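Local coordinates for protein citryl-spermidine/3,4-dihydroxybenzoyl-citryl-spermidine:spermidine ligase (Bacillus anthracis, PDB 3TO3) that catalyses the ATP-dependent condensation of spermidine with citryl-spermidine intermediates in the biosynthesis of the siderophore petrobactin, at residues K148-L157 / D383-A392; W327-L338 / I423-I434. All coordinates share one frame; numbering follows the deposited sequence.

Contact 1. Residues K148-L157 / D383-A392. With ATP (adenosine-5'-triphosphate), chain E.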
loop_
_atom_site.group_PDB
_atom_site.type_symbol
_atom_site.label_atom_id
_atom_site.label_comp_id
_atom_site.label_asym_id
_atom_site.label_seq_id
_atom_site.Cartn_x
_atom_site.Cartn_y
_atom_site.Cartn_z
ATOM N N LYS B 148 6.027 -11.249 -36.544
ATOM C CA LYS B 148 5.478 -11.410 -35.199
ATOM C C LYS B 148 4.138 -12.158 -35.206
ATOM O O LYS B 148 3.169 -11.715 -35.832
ATOM C CB LYS B 148 5.289 -10.050 -34.534
ATOM C CG LYS B 148 6.564 -9.285 -34.229
ATOM C CD LYS B 148 7.210 -9.721 -32.921
ATOM C CE LYS B 148 8.110 -10.950 -33.120
ATOM N NZ LYS B 148 8.932 -11.254 -31.898
ATOM N N SER B 149 4.093 -13.294 -34.506
ATOM C CA SER B 149 2.853 -14.045 -34.303
ATOM C C SER B 149 2.001 -13.342 -33.233
ATOM O O SER B 149 2.432 -12.326 -32.655
ATOM C CB SER B 149 3.171 -15.461 -33.836
ATOM O OG SER B 149 3.684 -15.432 -32.510
ATOM N N TYR B 150 0.808 -13.888 -32.964
ATOM C CA TYR B 150 -0.121 -13.299 -31.990
ATOM C C TYR B 150 0.496 -13.154 -30.605
ATOM O O TYR B 150 0.506 -12.072 -30.040
ATOM C CB TYR B 150 -1.413 -14.116 -31.864
ATOM C CG TYR B 150 -2.283 -13.632 -30.706
ATOM C CD1 TYR B 150 -2.495 -14.423 -29.579
ATOM C CD2 TYR B 150 -2.871 -12.371 -30.738
ATOM C CE1 TYR B 150 -3.279 -13.976 -28.532
ATOM C CE2 TYR B 150 -3.662 -11.921 -29.703
ATOM C CZ TYR B 150 -3.858 -12.720 -28.598
ATOM O OH TYR B 150 -4.628 -12.252 -27.559
ATOM N N ASP B 151 1.005 -14.260 -30.076
ATOM C CA ASP B 151 1.535 -14.297 -28.729
ATOM C C ASP B 151 2.705 -13.343 -28.561
ATOM O O ASP B 151 2.798 -12.674 -27.539
ATOM C CB ASP B 151 1.933 -15.725 -28.348
ATOM C CG ASP B 151 0.756 -16.654 -28.315
ATOM O OD1 ASP B 151 -0.297 -16.234 -27.804
ATOM O OD2 ASP B 151 0.878 -17.793 -28.825
ATOM N N GLU B 152 3.574 -13.291 -29.576
ATOM C CA GLU B 152 4.727 -12.391 -29.606
ATOM C C GLU B 152 4.295 -10.931 -29.594
ATOM O O GLU B 152 4.915 -10.102 -28.920
ATOM C CB GLU B 152 5.601 -12.660 -30.833
ATOM C CG GLU B 152 6.760 -13.629 -30.621
ATOM C CD GLU B 152 7.284 -14.224 -31.944
ATOM O OE1 GLU B 152 6.743 -13.885 -33.029
ATOM O OE2 GLU B 152 8.236 -15.041 -31.895
ATOM N N LEU B 153 3.225 -10.608 -30.318
ATOM C CA LEU B 153 2.723 -9.231 -30.308
ATOM C C LEU B 153 2.087 -8.799 -28.983
ATOM O O LEU B 153 2.252 -7.646 -28.573
ATOM C CB LEU B 153 1.744 -8.998 -31.444
ATOM C CG LEU B 153 2.387 -8.744 -32.799
ATOM C CD1 LEU B 153 1.358 -8.919 -33.897
ATOM C CD2 LEU B 153 2.980 -7.336 -32.802
ATOM N N GLU B 154 1.345 -9.693 -28.329
ATOM C CA GLU B 154 0.746 -9.329 -27.052
ATOM C C GLU B 154 1.824 -8.733 -26.156
ATOM O O GLU B 154 1.620 -7.661 -25.587
ATOM C CB GLU B 154 0.056 -10.510 -26.353
ATOM C CG GLU B 154 -1.383 -10.799 -26.810
ATOM C CD GLU B 154 -2.455 -9.919 -26.134
ATOM O OE1 GLU B 154 -2.139 -9.184 -25.174
ATOM O OE2 GLU B 154 -3.633 -9.979 -26.570
ATOM N N ASN B 155 2.967 -9.413 -26.041
ATOM C CA ASN B 155 4.037 -8.934 -25.154
ATOM C C ASN B 155 4.979 -7.897 -25.766
ATOM O O ASN B 155 5.688 -7.193 -25.045
ATOM C CB ASN B 155 4.845 -10.098 -24.579
ATOM C CG ASN B 155 3.970 -11.092 -23.831
ATOM O OD1 ASN B 155 3.568 -12.135 -24.370
ATOM N ND2 ASN B 155 3.646 -10.761 -22.587
ATOM N N HIS B 156 4.975 -7.771 -27.087
ATOM C CA HIS B 156 5.797 -6.731 -27.701
ATOM C C HIS B 156 5.115 -5.363 -27.892
ATOM O O HIS B 156 5.801 -4.356 -28.114
ATOM C CB HIS B 156 6.541 -7.242 -28.946
ATOM C CG HIS B 156 7.672 -8.171 -28.612
ATOM N ND1 HIS B 156 8.853 -7.732 -28.044
ATOM C CD2 HIS B 156 7.790 -9.518 -28.726
ATOM C CE1 HIS B 156 9.652 -8.767 -27.840
ATOM N NE2 HIS B 156 9.032 -9.861 -28.245
ATOM N N LEU B 157 3.793 -5.287 -27.714
ATOM C CA LEU B 157 3.224 -3.950 -27.691
ATOM C C LEU B 157 3.239 -3.570 -26.235
ATOM O O LEU B 157 2.373 -3.955 -25.445
ATOM C CB LEU B 157 1.762 -3.958 -28.135
ATOM C CG LEU B 157 1.308 -4.687 -29.383
ATOM C CD1 LEU B 157 -0.217 -4.755 -29.323
ATOM C CD2 LEU B 157 1.809 -3.970 -30.624
ATOM N N ASP B 383 -2.929 -15.583 -38.929
ATOM C CA ASP B 383 -2.354 -15.176 -37.636
ATOM C C ASP B 383 -3.266 -14.130 -36.984
ATOM O O ASP B 383 -4.347 -13.827 -37.506
ATOM C CB ASP B 383 -0.913 -14.653 -37.768
ATOM C CG ASP B 383 -0.037 -14.990 -36.536
ATOM O OD1 ASP B 383 -0.569 -15.128 -35.391
ATOM O OD2 ASP B 383 1.195 -15.124 -36.728
ATOM N N ALA B 384 -2.848 -13.582 -35.848
ATOM C CA ALA B 384 -3.731 -12.720 -35.082
ATOM C C ALA B 384 -2.944 -11.613 -34.436
ATOM O O ALA B 384 -1.799 -11.806 -34.049
ATOM C CB ALA B 384 -4.475 -13.529 -33.995
ATOM N N VAL B 385 -3.574 -10.457 -34.300
ATOM C CA VAL B 385 -2.940 -9.338 -33.636
ATOM C C VAL B 385 -3.966 -8.718 -32.686
ATOM O O VAL B 385 -5.131 -8.593 -33.030
ATOM C CB VAL B 385 -2.411 -8.287 -34.704
ATOM C CG1 VAL B 385 -3.504 -7.887 -35.652
ATOM C CG2 VAL B 385 -1.885 -7.055 -34.036
ATOM N N PRO B 386 -3.530 -8.308 -31.490
ATOM C CA PRO B 386 -4.432 -7.562 -30.604
ATOM C C PRO B 386 -4.910 -6.290 -31.268
ATOM O O PRO B 386 -4.131 -5.608 -31.932
ATOM C CB PRO B 386 -3.559 -7.216 -29.397
ATOM C CG PRO B 386 -2.166 -7.648 -29.739
ATOM C CD PRO B 386 -2.249 -8.640 -30.848
ATOM N N PHE B 387 -6.174 -5.949 -31.078
ATOM C CA PHE B 387 -6.755 -4.891 -31.880
ATOM C C PHE B 387 -6.093 -3.529 -31.649
ATOM O O PHE B 387 -5.867 -2.797 -32.598
ATOM C CB PHE B 387 -8.266 -4.852 -31.727
ATOM C CG PHE B 387 -8.967 -4.047 -32.780
ATOM C CD1 PHE B 387 -9.399 -4.643 -33.941
ATOM C CD2 PHE B 387 -9.182 -2.691 -32.608
ATOM C CE1 PHE B 387 -10.069 -3.907 -34.906
ATOM C CE2 PHE B 387 -9.831 -1.961 -33.568
ATOM C CZ PHE B 387 -10.286 -2.573 -34.718
ATOM N N ASN B 388 -5.738 -3.200 -30.412
ATOM C CA ASN B 388 -4.966 -1.979 -30.190
ATOM C C ASN B 388 -3.553 -2.009 -30.826
ATOM O O ASN B 388 -2.906 -0.985 -30.983
ATOM C CB ASN B 388 -4.891 -1.620 -28.703
ATOM C CG ASN B 388 -4.137 -2.658 -27.883
ATOM O OD1 ASN B 388 -4.301 -3.869 -28.072
ATOM N ND2 ASN B 388 -3.316 -2.185 -26.951
ATOM N N GLY B 389 -3.075 -3.178 -31.206
ATOM C CA GLY B 389 -1.866 -3.223 -31.998
ATOM C C GLY B 389 -1.978 -2.451 -33.307
ATOM O O GLY B 389 -1.008 -1.868 -33.781
ATOM N N LEU B 390 -3.166 -2.429 -33.891
ATOM C CA LEU B 390 -3.358 -1.779 -35.182
ATOM C C LEU B 390 -2.957 -0.290 -35.201
ATOM O O LEU B 390 -2.601 0.249 -36.242
ATOM C CB LEU B 390 -4.784 -1.969 -35.658
ATOM C CG LEU B 390 -5.239 -3.441 -35.743
ATOM C CD1 LEU B 390 -6.695 -3.518 -36.067
ATOM C CD2 LEU B 390 -4.443 -4.293 -36.708
ATOM N N TYR B 391 -3.122 0.392 -34.083
ATOM C CA TYR B 391 -2.626 1.759 -33.921
ATOM C C TYR B 391 -1.326 1.913 -33.133
ATOM O O TYR B 391 -0.937 3.018 -32.814
ATOM C CB TYR B 391 -3.721 2.733 -33.471
ATOM C CG TYR B 391 -4.649 2.224 -32.394
ATOM C CD1 TYR B 391 -4.341 2.387 -31.032
ATOM C CD2 TYR B 391 -5.846 1.583 -32.725
ATOM C CE1 TYR B 391 -5.207 1.925 -30.015
ATOM C CE2 TYR B 391 -6.723 1.104 -31.706
ATOM C CZ TYR B 391 -6.401 1.296 -30.364
ATOM O OH TYR B 391 -7.261 0.836 -29.368
ATOM N N ALA B 392 -0.705 0.803 -32.740
ATOM C CA ALA B 392 0.619 0.882 -32.102
ATOM C C ALA B 392 1.697 1.347 -33.074
ATOM O O ALA B 392 1.549 1.203 -34.284
ATOM C CB ALA B 392 1.023 -0.464 -31.487
HETATM P PB ATP E . -8.621 -7.762 -18.323
HETATM O O1B ATP E . -7.770 -8.462 -17.293
HETATM O O2B ATP E . -9.998 -7.525 -17.763
HETATM O O3B ATP E . -8.681 -8.631 -19.633
HETATM P PA ATP E . -7.770 -5.253 -17.713
HETATM O O1A ATP E . -7.642 -5.849 -16.325
HETATM O O2A ATP E . -8.919 -4.256 -17.821
HETATM O O3A ATP E . -7.994 -6.394 -18.746
HETATM O "O5'" ATP E . -6.412 -4.532 -18.032
HETATM C "C5'" ATP E . -5.948 -4.433 -19.327
HETATM C "C4'" ATP E . -4.945 -3.455 -19.575
HETATM O "O4'" ATP E . -4.903 -3.144 -21.010
HETATM C "C3'" ATP E . -5.273 -2.184 -18.890
HETATM O "O3'" ATP E . -4.267 -1.847 -18.016
HETATM C "C2'" ATP E . -5.395 -1.189 -19.971
HETATM O "O2'" ATP E . -4.910 0.024 -19.576
HETATM C "C1'" ATP E . -4.561 -1.792 -21.049
HETATM N N9 ATP E . -4.729 -1.223 -22.359
HETATM C C8 ATP E . -3.712 -0.804 -23.134
HETATM N N7 ATP E . -4.232 -0.339 -24.278
HETATM C C5 ATP E . -5.577 -0.466 -24.244
HETATM C C6 ATP E . -6.596 -0.151 -25.155
HETATM N N6 ATP E . -6.257 0.438 -26.420
HETATM N N1 ATP E . -7.882 -0.408 -24.819
HETATM C C2 ATP E . -8.181 -0.959 -23.625
HETATM N N3 ATP E . -7.221 -1.271 -22.725
HETATM C C4 ATP E . -5.911 -1.038 -23.005
HETATM O O HOH W 1 0.161 -11.890 -36.343
#
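Leu157 and Tyr150 reach strand 383-386 and the turn after it through different first torsions. Leu157 has CG anti to its carbonyl carbon (chi1 -48°). This brings CD1 against CG of Pro386, at 3.5 Å, and toward CA of Gly389. Its other methyl, CD2, meets CB of Ala392. Gly389 has no side chain, so the leucine can lie close against the backbone. In Tyr150, CG stands anti to the backbone N (chi1 171°), and the ring slants across the strand toward Pro386. CB packs 3.8 Å from CB of Ala384, and CE2 comes equally near CD of Pro386. The carbonyl O of Ala384 lies at the ring edge, in its plane. It also takes a CA-H...O contact from Tyr150 CA, at 3.0 Å. Leu153 adds CD1 against CG2 of Val385.

Asp383 meets the start of helix 150-156. Its OD1 takes a weak hydrogen bond from Tyr150 N (3.1 Å), but Ser149 holds the N-cap position. A water bridges Lys148 O and Ala384 O.

The turn after the strand carries part of the ATP pocket. Tyr391 OH accepts a hydrogen bond from ATP N6 at 3.1 Å and also bonds Asn516 of helix 502-528. Asn388 CB lies near the same amino group, and its amide is bonded to Gln282. Glu154 OE1 accepts from the amide of Gln282 too. Strand 383-386 pairs antiparallel with strand 443-448, whose Ile444 touches Tyr150 and Ala384. Phe387 packs on helices 410-432 and 502-528.

Contact 2. Residues W327-L338 / I423-I434; sequences WLSNVVSQDSYL and IPVIHLVVEHGI
The imidazole of His427 has Tyr337 CD2 over the centre of one face and Glu431 CB on the opposite face, offset toward the rim. The Tyr337 and His427 rings meet obliquely, with planes at 48°. His432 is covered in a similar way. Val331 CG1 makes a CH-pi contact 3.7 Å from its ring centroid, and Glu431 CG lies over the other face.

Both histidines turn an edge to Asp335. OD2 accepts from His432 NE2 at 2.8 Å through its anti lone pair, and from His427 NE2 at 3.3 Å through its syn lone pair. The longer bond lies almost exactly in the His427 ring plane. Two donors thus grip one buried carboxylate oxygen, and the carboxylate probably favours a proton on NE2 of each histidine. His427 ND1 is bonded to His546 of helix 532-547. Glu431 OE1 also comes near OD2, a like-charge approach that the histidines probably ease. Glu431 OE2 has a weak hydrogen bond with His552.

Asp335 has CG anti to its backbone N (chi1 179°), which directs the carboxylate toward helix 410-432. It is also the N-cap of helix 336-342. OD1 accepts a capping bond from Leu338 N, which approaches from above the carboxylate plane. One side chain therefore caps its own helix and ties the break between helices 315-333 and 336-342 to the end of helix 410-432.

Leu338 is a knob in a hole formed by Pro424, His427, Leu428 and His432. Tyr337 OH lies near Ile423 CG2. Beyond Gly433, which has positive phi, Ile434 sends CD1 to Leu328 CD2, at 4.0 Å, and to Trp327 CZ2, at 4.1 Å. The Trp327 ring also meets Phe466 edge-to-face.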
loop_
_atom_site.group_PDB
_atom_site.type_symbol
_atom_site.label_atom_id
_atom_site.label_comp_id
_atom_site.label_asym_id
_atom_site.label_seq_id
_atom_site.Cartn_x
_atom_site.Cartn_y
_atom_site.Cartn_z
ATOM N N TRP B 327 -24.579 -18.434 -23.392
ATOM C CA TRP B 327 -25.590 -17.557 -23.970
ATOM C C TRP B 327 -25.129 -16.835 -25.254
ATOM O O TRP B 327 -25.852 -16.825 -26.257
ATOM C CB TRP B 327 -25.969 -16.507 -22.944
ATOM C CG TRP B 327 -26.994 -15.528 -23.405
ATOM C CD1 TRP B 327 -28.163 -15.816 -24.048
ATOM C CD2 TRP B 327 -26.996 -14.109 -23.185
ATOM N NE1 TRP B 327 -28.879 -14.664 -24.267
ATOM C CE2 TRP B 327 -28.186 -13.604 -23.745
ATOM C CE3 TRP B 327 -26.108 -13.220 -22.577
ATOM C CZ2 TRP B 327 -28.508 -12.250 -23.714
ATOM C CZ3 TRP B 327 -26.432 -11.882 -22.553
ATOM C CH2 TRP B 327 -27.624 -11.412 -23.113
ATOM N N LEU B 328 -23.951 -16.206 -25.224
ATOM C CA LEU B 328 -23.456 -15.515 -26.428
ATOM C C LEU B 328 -23.166 -16.511 -27.519
ATOM O O LEU B 328 -23.438 -16.264 -28.688
ATOM C CB LEU B 328 -22.185 -14.714 -26.162
ATOM C CG LEU B 328 -22.408 -13.473 -25.330
ATOM C CD1 LEU B 328 -21.050 -12.883 -24.962
ATOM C CD2 LEU B 328 -23.297 -12.495 -26.103
ATOM N N SER B 329 -22.613 -17.649 -27.141
ATOM C CA SER B 329 -22.324 -18.666 -28.142
ATOM C C SER B 329 -23.586 -19.063 -28.928
ATOM O O SER B 329 -23.525 -19.271 -30.156
ATOM C CB SER B 329 -21.694 -19.894 -27.494
ATOM O OG SER B 329 -21.472 -20.916 -28.455
ATOM N N ASN B 330 -24.717 -19.170 -28.225
ATOM C CA ASN B 330 -25.954 -19.596 -28.865
ATOM C C ASN B 330 -26.501 -18.524 -29.772
ATOM O O ASN B 330 -27.082 -18.823 -30.825
ATOM C CB ASN B 330 -27.020 -20.020 -27.847
ATOM C CG ASN B 330 -26.704 -21.365 -27.202
ATOM O OD1 ASN B 330 -26.022 -22.212 -27.796
ATOM N ND2 ASN B 330 -27.188 -21.562 -25.977
ATOM N N VAL B 331 -26.318 -17.275 -29.357
ATOM C CA VAL B 331 -26.789 -16.154 -30.149
ATOM C C VAL B 331 -26.051 -16.157 -31.478
ATOM O O VAL B 331 -26.649 -16.014 -32.522
ATOM C CB VAL B 331 -26.578 -14.821 -29.399
ATOM C CG1 VAL B 331 -26.767 -13.651 -30.314
ATOM C CG2 VAL B 331 -27.541 -14.735 -28.231
ATOM N N VAL B 332 -24.744 -16.357 -31.435
ATOM C CA VAL B 332 -23.943 -16.359 -32.652
ATOM C C VAL B 332 -24.278 -17.555 -33.568
ATOM O O VAL B 332 -24.454 -17.390 -34.784
ATOM C CB VAL B 332 -22.416 -16.314 -32.316
ATOM C CG1 VAL B 332 -21.561 -16.556 -33.554
ATOM C CG2 VAL B 332 -22.065 -14.991 -31.680
ATOM N N SER B 333 -24.385 -18.748 -32.984
ATOM C CA SER B 333 -24.579 -19.961 -33.775
ATOM C C SER B 333 -25.954 -20.027 -34.472
ATOM O O SER B 333 -26.141 -20.796 -35.412
ATOM C CB SER B 333 -24.332 -21.211 -32.934
ATOM O OG SER B 333 -25.448 -21.443 -32.107
ATOM N N GLN B 334 -26.911 -19.233 -34.010
ATOM C CA GLN B 334 -28.202 -19.155 -34.695
ATOM C C GLN B 334 -28.337 -17.968 -35.668
ATOM O O GLN B 334 -29.426 -17.716 -36.170
ATOM C CB GLN B 334 -29.365 -19.177 -33.692
ATOM C CG GLN B 334 -29.279 -20.303 -32.662
ATOM C CD GLN B 334 -29.573 -21.678 -33.247
ATOM O OE1 GLN B 334 -30.565 -21.864 -33.958
ATOM N NE2 GLN B 334 -28.709 -22.651 -32.943
ATOM N N ASP B 335 -27.262 -17.212 -35.892
ATOM C CA ASP B 335 -27.314 -16.042 -36.795
ATOM C C ASP B 335 -26.408 -16.262 -38.010
ATOM O O ASP B 335 -25.193 -16.357 -37.867
ATOM C CB ASP B 335 -26.900 -14.769 -36.041
ATOM C CG ASP B 335 -26.910 -13.520 -36.921
ATOM O OD1 ASP B 335 -26.446 -13.576 -38.072
ATOM O OD2 ASP B 335 -27.361 -12.455 -36.455
ATOM N N SER B 336 -27.004 -16.328 -39.202
ATOM C CA SER B 336 -26.257 -16.708 -40.396
ATOM C C SER B 336 -25.120 -15.731 -40.658
ATOM O O SER B 336 -23.988 -16.151 -40.884
ATOM C CB SER B 336 -27.161 -16.821 -41.624
ATOM O OG SER B 336 -27.774 -15.582 -41.925
ATOM N N TYR B 337 -25.422 -14.434 -40.626
ATOM C CA TYR B 337 -24.387 -13.429 -40.853
ATOM C C TYR B 337 -23.191 -13.585 -39.911
ATOM O O TYR B 337 -22.072 -13.626 -40.351
ATOM C CB TYR B 337 -24.906 -12.012 -40.739
ATOM C CG TYR B 337 -23.774 -11.001 -40.754
ATOM C CD1 TYR B 337 -23.109 -10.673 -41.933
ATOM C CD2 TYR B 337 -23.379 -10.364 -39.597
ATOM C CE1 TYR B 337 -22.073 -9.740 -41.938
ATOM C CE2 TYR B 337 -22.350 -9.451 -39.597
ATOM C CZ TYR B 337 -21.696 -9.133 -40.751
ATOM O OH TYR B 337 -20.670 -8.198 -40.694
ATOM N N LEU B 338 -23.437 -13.680 -38.619
ATOM C CA LEU B 338 -22.361 -13.826 -37.660
ATOM C C LEU B 338 -21.675 -15.183 -37.777
ATOM O O LEU B 338 -20.472 -15.270 -37.657
ATOM C CB LEU B 338 -22.864 -13.615 -36.213
ATOM C CG LEU B 338 -23.427 -12.244 -35.808
ATOM C CD1 LEU B 338 -23.855 -12.221 -34.334
ATOM C CD2 LEU B 338 -22.435 -11.091 -36.087
ATOM N N ILE B 423 -18.144 -3.962 -38.236
ATOM C CA ILE B 423 -19.524 -4.253 -38.594
ATOM C C ILE B 423 -20.199 -5.324 -37.707
ATOM O O ILE B 423 -21.343 -5.144 -37.308
ATOM C CB ILE B 423 -19.644 -4.569 -40.094
ATOM C CG1 ILE B 423 -19.156 -3.364 -40.906
ATOM C CG2 ILE B 423 -21.091 -4.980 -40.486
ATOM C CD1 ILE B 423 -19.896 -2.085 -40.604
ATOM N N PRO B 424 -19.496 -6.432 -37.397
ATOM C CA PRO B 424 -20.175 -7.488 -36.635
ATOM C C PRO B 424 -20.479 -7.056 -35.213
ATOM O O PRO B 424 -21.476 -7.488 -34.664
ATOM C CB PRO B 424 -19.174 -8.646 -36.638
ATOM C CG PRO B 424 -18.248 -8.343 -37.781
ATOM C CD PRO B 424 -18.141 -6.845 -37.799
ATOM N N VAL B 425 -19.631 -6.227 -34.619
ATOM C CA VAL B 425 -19.950 -5.693 -33.314
ATOM C C VAL B 425 -21.231 -4.869 -33.384
ATOM O O VAL B 425 -22.106 -5.015 -32.534
ATOM C CB VAL B 425 -18.817 -4.802 -32.752
ATOM C CG1 VAL B 425 -19.225 -4.259 -31.407
ATOM C CG2 VAL B 425 -17.494 -5.578 -32.644
ATOM N N ILE B 426 -21.349 -4.012 -34.399
ATOM C CA ILE B 426 -22.526 -3.143 -34.538
ATOM C C ILE B 426 -23.752 -3.992 -34.876
ATOM O O ILE B 426 -24.863 -3.753 -34.374
ATOM C CB ILE B 426 -22.293 -2.034 -35.613
ATOM C CG1 ILE B 426 -21.162 -1.117 -35.158
ATOM C CG2 ILE B 426 -23.537 -1.209 -35.845
ATOM C CD1 ILE B 426 -20.748 -0.065 -36.180
ATOM N N HIS B 427 -23.537 -4.999 -35.726
ATOM C CA HIS B 427 -24.589 -5.950 -36.021
ATOM C C HIS B 427 -25.176 -6.608 -34.762
ATOM O O HIS B 427 -26.390 -6.715 -34.636
ATOM C CB HIS B 427 -24.098 -7.018 -36.981
ATOM C CG HIS B 427 -25.178 -7.928 -37.451
ATOM N ND1 HIS B 427 -25.965 -7.640 -38.546
ATOM C CD2 HIS B 427 -25.613 -9.118 -36.971
ATOM C CE1 HIS B 427 -26.844 -8.618 -38.723
ATOM N NE2 HIS B 427 -26.645 -9.529 -37.787
ATOM N N LEU B 428 -24.304 -7.066 -33.857
ATOM C CA LEU B 428 -24.699 -7.629 -32.568
ATOM C C LEU B 428 -25.588 -6.662 -31.796
ATOM O O LEU B 428 -26.592 -7.061 -31.204
ATOM C CB LEU B 428 -23.456 -7.927 -31.722
ATOM C CG LEU B 428 -22.829 -9.297 -31.931
ATOM C CD1 LEU B 428 -21.549 -9.455 -31.141
ATOM C CD2 LEU B 428 -23.847 -10.372 -31.532
ATOM N N VAL B 429 -25.207 -5.389 -31.780
ATOM C CA VAL B 429 -25.990 -4.376 -31.090
ATOM C C VAL B 429 -27.383 -4.234 -31.702
ATOM O O VAL B 429 -28.391 -4.287 -30.995
ATOM C CB VAL B 429 -25.284 -3.000 -31.106
ATOM C CG1 VAL B 429 -26.280 -1.874 -30.821
ATOM C CG2 VAL B 429 -24.129 -2.995 -30.110
ATOM N N VAL B 430 -27.443 -4.078 -33.019
ATOM C CA VAL B 430 -28.717 -3.740 -33.683
ATOM C C VAL B 430 -29.663 -4.928 -33.876
ATOM O O VAL B 430 -30.892 -4.838 -33.690
ATOM C CB VAL B 430 -28.448 -3.063 -35.031
ATOM C CG1 VAL B 430 -29.752 -2.675 -35.710
ATOM C CG2 VAL B 430 -27.478 -1.845 -34.861
ATOM N N GLU B 431 -29.105 -6.055 -34.278
ATOM C CA GLU B 431 -29.951 -7.218 -34.513
ATOM C C GLU B 431 -30.268 -7.880 -33.190
ATOM O O GLU B 431 -31.349 -8.398 -33.021
ATOM C CB GLU B 431 -29.280 -8.219 -35.466
ATOM C CG GLU B 431 -29.945 -9.595 -35.503
ATOM C CD GLU B 431 -30.763 -9.837 -36.774
ATOM O OE1 GLU B 431 -30.164 -10.250 -37.804
ATOM O OE2 GLU B 431 -31.994 -9.619 -36.741
ATOM N N HIS B 432 -29.274 -7.968 -32.306
ATOM C CA HIS B 432 -29.468 -8.652 -31.034
ATOM C C HIS B 432 -29.694 -7.855 -29.743
ATOM O O HIS B 432 -30.000 -8.453 -28.713
ATOM C CB HIS B 432 -28.343 -9.671 -30.860
ATOM C CG HIS B 432 -28.291 -10.657 -31.977
ATOM N ND1 HIS B 432 -29.211 -11.673 -32.101
ATOM C CD2 HIS B 432 -27.479 -10.748 -33.054
ATOM C CE1 HIS B 432 -28.958 -12.361 -33.198
ATOM N NE2 HIS B 432 -27.911 -11.822 -33.794
ATOM N N GLY B 433 -29.586 -6.527 -29.805
ATOM C CA GLY B 433 -29.539 -5.704 -28.599
ATOM C C GLY B 433 -28.457 -6.037 -27.566
ATOM O O GLY B 433 -28.646 -5.862 -26.369
ATOM N N ILE B 434 -27.301 -6.486 -28.021
ATOM C CA ILE B 434 -26.252 -6.877 -27.105
ATOM C C ILE B 434 -24.999 -6.037 -27.367
ATOM O O ILE B 434 -24.446 -6.074 -28.459
ATOM C CB ILE B 434 -25.893 -8.339 -27.323
ATOM C CG1 ILE B 434 -27.064 -9.234 -26.935
ATOM C CG2 ILE B 434 -24.674 -8.720 -26.527
ATOM C CD1 ILE B 434 -26.758 -10.691 -27.103
#

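The two contacts have centres 25 Å apart, and their nearest atoms stay about 8 Å apart. Their segments alternate along the chain in the order 148-157, 327-338, 383-392, 423-434. Contact 1 lies at the nucleotide site. Contact 2 is more peripheral: its centre is about 22 Å from the centre of the chain, against about 14 Å for contact 1. Its Leu328 side chain is about 13 Å from a bound magnesium ion. Helix 410-432 connects them: its residues 423-432 belong to contact 2, while Leu417, Ala421 and Ile422 touch Phe387 of contact 1. The mixed sheet is a second link. Strand 383-386 belongs to it, and strand 345-355 packs on helix 315-333. The nucleotide site and the helices of contact 2 thus share one framework.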